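Local coordinates for pyruvate kinase (Pyrobaculum aerophilum, PDB 3QTG), which catalyses the last step of glycolysis, passing the phosphoryl group of phosphoenolpyruvate to ADP to give pyruvate and ATP, with the help of a divalent metal cation, at residues A[360-365]-A[455-460]; A[379-382]-A[386-389]. All coordinates share one frame; numbering follows the deposited sequence.

Both contacts belong to the C-terminal alpha/beta domain and reach the same mixed sheet, their centres about 11 Å apart. Interaction 1 sets helix 358-373 against strand 455-460, the sheet's antiparallel edge strand within the chain; interaction 2 lies between its two segments in sequence and joins strand 376-380, which follows that helix, to helix 385-391. The two meet: OD1 of D360 forms a salt bridge with NH2 of R389, 2.7 Å apart, and CB of A363 packs on CG of R389. Strand 455-460 pairs with a strand of a second subunit, placing interaction 1 at a subunit boundary, while interaction 2 forms an anion site inside the subunit; both lie away from the probable active-site residues.

Interaction 1: residues A[360-365]-A[455-460]; sequences DRFAKG and HSVKVK
The helical turn around F362 passes the start of strand 455-460 with the CA atoms of F362 and H455 9.0 Å apart, a distance bridged by side chains alone. CG of F362 stands anti to the backbone N (chi1 175°), which sends the ring toward the strand. H455 meets it edge-to-face: the imidazole turns its CD2 edge to one face of the phenyl ring, the planes at 76° and the centroids 4.9 Å apart. CD2 of H455 lies over the ring nearer its rim than its middle, 3.7 Å from CE2 of F362. The CB of H455 adds an off-centre CH-pi contact, 4.2 Å from the centroid of the F362 ring. V457, two residues on and on the same side of the strand, brings CG2 to the edge of the phenyl, 3.8 Å from CZ of F362. A large flat side chain suits the helix here, reaching across to the strand and offering a broad face, and a branched valine gives the strand a compact apolar surface. Histidine suits its place because different parts of its rim do different work: ND1 is hydrogen-bonded to G453 O while CD2 meets the phenyl. T447 of the adjacent strand also touches F362. Residues 455-459 pair antiparallel with a strand of a second subunit, making this helix-on-sheet packing of an alpha/beta domain whose sheet continues across a subunit interface of the homotetramer.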
# COMPACT_ATOMS: atom_id res chain seq x y z
N ASP A 360 -7.79 2.63 -20.58
CA ASP A 360 -6.55 2.54 -19.81
C ASP A 360 -6.70 1.55 -18.66
O ASP A 360 -5.84 0.70 -18.48
CB ASP A 360 -6.12 3.90 -19.25
CG ASP A 360 -5.45 4.81 -20.30
OD1 ASP A 360 -5.08 4.36 -21.43
OD2 ASP A 360 -5.29 6.01 -19.98
N ARG A 361 -7.78 1.67 -17.88
CA ARG A 361 -8.06 0.76 -16.76
C ARG A 361 -8.20 -0.67 -17.27
O ARG A 361 -7.63 -1.57 -16.69
CB ARG A 361 -9.31 1.18 -15.96
CG ARG A 361 -9.28 2.64 -15.56
CD ARG A 361 -10.38 3.05 -14.57
NE ARG A 361 -10.15 4.43 -14.14
CZ ARG A 361 -9.48 4.76 -13.05
NH1 ARG A 361 -8.98 3.82 -12.24
NH2 ARG A 361 -9.31 6.05 -12.75
N PHE A 362 -8.89 -0.86 -18.39
CA PHE A 362 -8.99 -2.19 -19.02
C PHE A 362 -7.61 -2.77 -19.34
O PHE A 362 -7.31 -3.92 -18.95
CB PHE A 362 -9.85 -2.12 -20.30
CG PHE A 362 -9.91 -3.43 -21.09
CD1 PHE A 362 -10.76 -4.45 -20.70
CD2 PHE A 362 -9.13 -3.60 -22.22
CE1 PHE A 362 -10.85 -5.62 -21.43
CE2 PHE A 362 -9.20 -4.77 -22.96
CZ PHE A 362 -10.06 -5.80 -22.56
N ALA A 363 -6.77 -1.99 -20.03
CA ALA A 363 -5.44 -2.47 -20.47
C ALA A 363 -4.50 -2.79 -19.30
O ALA A 363 -3.86 -3.83 -19.27
CB ALA A 363 -4.81 -1.50 -21.46
N LYS A 364 -4.45 -1.89 -18.32
CA LYS A 364 -3.72 -2.12 -17.07
C LYS A 364 -4.16 -3.42 -16.38
O LYS A 364 -3.32 -4.21 -15.96
CB LYS A 364 -3.93 -0.93 -16.12
CG LYS A 364 -3.14 -1.03 -14.84
CD LYS A 364 -3.18 0.28 -14.10
CE LYS A 364 -2.43 0.21 -12.77
NZ LYS A 364 -3.29 -0.49 -11.73
N GLY A 365 -5.48 -3.61 -16.24
CA GLY A 365 -6.04 -4.81 -15.60
C GLY A 365 -5.65 -6.08 -16.33
O GLY A 365 -5.29 -7.06 -15.71
N HIS A 455 -15.20 -5.23 -25.88
CA HIS A 455 -13.85 -5.74 -25.71
C HIS A 455 -13.96 -7.23 -25.38
O HIS A 455 -14.79 -7.64 -24.57
CB HIS A 455 -13.09 -4.97 -24.63
CG HIS A 455 -12.81 -3.54 -24.98
ND1 HIS A 455 -13.78 -2.68 -25.45
CD2 HIS A 455 -11.67 -2.81 -24.90
CE1 HIS A 455 -13.24 -1.49 -25.68
NE2 HIS A 455 -11.97 -1.54 -25.33
N SER A 456 -13.15 -8.04 -26.04
CA SER A 456 -13.20 -9.48 -25.87
C SER A 456 -11.89 -9.96 -25.30
O SER A 456 -10.84 -9.47 -25.67
CB SER A 456 -13.49 -10.17 -27.21
OG SER A 456 -13.63 -11.58 -27.03
N VAL A 457 -11.96 -10.90 -24.36
CA VAL A 457 -10.76 -11.50 -23.75
C VAL A 457 -10.99 -13.00 -23.76
O VAL A 457 -12.06 -13.46 -23.34
CB VAL A 457 -10.55 -11.02 -22.27
CG1 VAL A 457 -9.18 -11.43 -21.73
CG2 VAL A 457 -10.76 -9.49 -22.12
N LYS A 458 -10.01 -13.76 -24.26
CA LYS A 458 -9.99 -15.23 -24.14
C LYS A 458 -8.81 -15.57 -23.24
O LYS A 458 -7.69 -15.18 -23.52
CB LYS A 458 -9.78 -15.93 -25.50
CG LYS A 458 -10.82 -15.66 -26.58
CD LYS A 458 -12.19 -16.18 -26.17
CE LYS A 458 -13.04 -16.50 -27.41
NZ LYS A 458 -14.46 -16.16 -27.18
N VAL A 459 -9.06 -16.27 -22.14
CA VAL A 459 -7.99 -16.56 -21.18
C VAL A 459 -7.82 -18.08 -21.09
O VAL A 459 -8.77 -18.79 -20.81
CB VAL A 459 -8.28 -15.96 -19.77
CG1 VAL A 459 -7.12 -16.26 -18.82
CG2 VAL A 459 -8.54 -14.46 -19.84
N LYS A 460 -6.61 -18.58 -21.37
CA LYS A 460 -6.30 -19.96 -21.04
C LYS A 460 -5.25 -19.98 -19.93
O LYS A 460 -4.14 -19.47 -20.11
CB LYS A 460 -5.88 -20.78 -22.25
CG LYS A 460 -6.00 -22.27 -21.94
CD LYS A 460 -6.16 -23.14 -23.17
CE LYS A 460 -6.55 -24.55 -22.73
NZ LYS A 460 -6.70 -25.46 -23.91

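Interaction 2: residues A[379-382]-A[386-389]; sequences VFSM and LARR. With SO4 (sulfate ion), chain C.
S381 and L386 meet through a sulfate ion, whose O3 takes a hydrogen bond from each: 2.6 Å from S381 OG and 2.9 Å from L386 N, the latter nearly straight with an N-H...O angle of 170°. A second oxygen, O1, is held by M382 N at 2.6 Å with a more bent angle of 158°. S383 N, T385 N and Y428 OH add further bonds, so that amides of the turn and helix start gather about the anion, and a tyrosine from helix 428-439 reaches it as well. The serine oxygen lies anti to its backbone N (chi1 -165°), a setting that carries the hydroxyl toward the helix start. S381 OG also makes a weak hydrogen bond with G384 N, so the turn helps set the hydroxyl. CB of A387 lies 4.1 Å from S381 OG, and a methyl is small enough to sit beside it. Behind the anion, strand and helix are joined by hydrocarbon. CG1 of V379 packs on the branched end of L386, 3.9 Å from its CD2, the side chains crossing at a slant; beta-branched valine suits the strand and flexible leucine the helix. V401 touches both S381 and A387, and S381 O is hydrogen-bonded to T403 OG1, tying the loop just beyond the strand to strand 399-403. This is the first half of a beta-alpha-beta unit. The sulfate probably comes from the crystallisation liquor, yet amides, hydroxyls and a helix start, whose dipole would probably favour negative charge, imply a pocket suited to sulfate or phosphate. In other pyruvate kinases the C-terminal domain binds sugar-phosphate effectors, so the sulfate may mark a comparable phosphate site.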
# COMPACT_ATOMS: atom_id res chain seq x y z
N VAL A 379 -2.79 -9.73 -28.90
CA VAL A 379 -3.73 -8.66 -29.24
C VAL A 379 -4.02 -8.69 -30.72
O VAL A 379 -3.08 -8.74 -31.53
CB VAL A 379 -3.15 -7.22 -28.98
CG1 VAL A 379 -4.24 -6.15 -29.06
CG2 VAL A 379 -2.43 -7.14 -27.66
N PHE A 380 -5.30 -8.61 -31.09
CA PHE A 380 -5.66 -8.29 -32.46
C PHE A 380 -6.06 -6.81 -32.58
O PHE A 380 -6.97 -6.32 -31.91
CB PHE A 380 -6.69 -9.23 -33.10
CG PHE A 380 -6.61 -9.26 -34.61
CD1 PHE A 380 -5.69 -10.09 -35.25
CD2 PHE A 380 -7.41 -8.44 -35.38
CE1 PHE A 380 -5.59 -10.11 -36.65
CE2 PHE A 380 -7.31 -8.43 -36.79
CZ PHE A 380 -6.39 -9.27 -37.41
N SER A 381 -5.33 -6.12 -33.44
CA SER A 381 -5.35 -4.68 -33.47
C SER A 381 -5.39 -4.21 -34.92
O SER A 381 -4.53 -4.58 -35.71
CB SER A 381 -4.10 -4.15 -32.76
OG SER A 381 -4.21 -2.78 -32.45
N MET A 382 -6.41 -3.42 -35.26
CA MET A 382 -6.58 -2.88 -36.61
C MET A 382 -5.59 -1.76 -36.94
O MET A 382 -4.94 -1.79 -37.98
CB MET A 382 -8.02 -2.38 -36.82
CG MET A 382 -9.08 -3.47 -36.82
SD MET A 382 -8.71 -4.87 -37.90
CE MET A 382 -10.32 -5.65 -38.11
N LEU A 386 -4.85 -0.58 -29.37
CA LEU A 386 -4.88 -1.35 -28.14
C LEU A 386 -3.49 -1.91 -27.86
O LEU A 386 -3.08 -1.98 -26.69
CB LEU A 386 -5.93 -2.47 -28.19
CG LEU A 386 -6.11 -3.30 -26.90
CD1 LEU A 386 -6.48 -2.45 -25.67
CD2 LEU A 386 -7.14 -4.42 -27.12
N ALA A 387 -2.77 -2.29 -28.92
CA ALA A 387 -1.43 -2.87 -28.76
C ALA A 387 -0.51 -1.90 -28.04
O ALA A 387 0.15 -2.26 -27.07
CB ALA A 387 -0.84 -3.26 -30.11
N ARG A 388 -0.49 -0.66 -28.52
CA ARG A 388 0.20 0.44 -27.83
C ARG A 388 -0.30 0.72 -26.40
O ARG A 388 0.50 1.00 -25.51
CB ARG A 388 0.11 1.73 -28.66
CG ARG A 388 1.06 1.73 -29.87
CD ARG A 388 0.82 2.99 -30.73
NE ARG A 388 1.36 2.83 -32.09
CZ ARG A 388 2.55 3.28 -32.46
NH1 ARG A 388 3.33 3.92 -31.58
NH2 ARG A 388 2.98 3.10 -33.70
N ARG A 389 -1.61 0.67 -26.18
CA ARG A 389 -2.11 0.91 -24.84
C ARG A 389 -1.64 -0.20 -23.87
O ARG A 389 -1.35 0.07 -22.72
CB ARG A 389 -3.63 1.06 -24.83
CG ARG A 389 -4.19 1.47 -23.46
CD ARG A 389 -5.72 1.52 -23.44
NE ARG A 389 -6.26 2.12 -24.65
CZ ARG A 389 -6.37 3.43 -24.87
NH1 ARG A 389 -6.86 3.86 -26.03
NH2 ARG A 389 -5.98 4.30 -23.94
S SO4 C . -7.29 -1.17 -32.60
O1 SO4 C . -7.82 -2.26 -33.38
O2 SO4 C . -6.53 -0.28 -33.49
O3 SO4 C . -6.39 -1.67 -31.55
O4 SO4 C . -8.34 -0.38 -31.94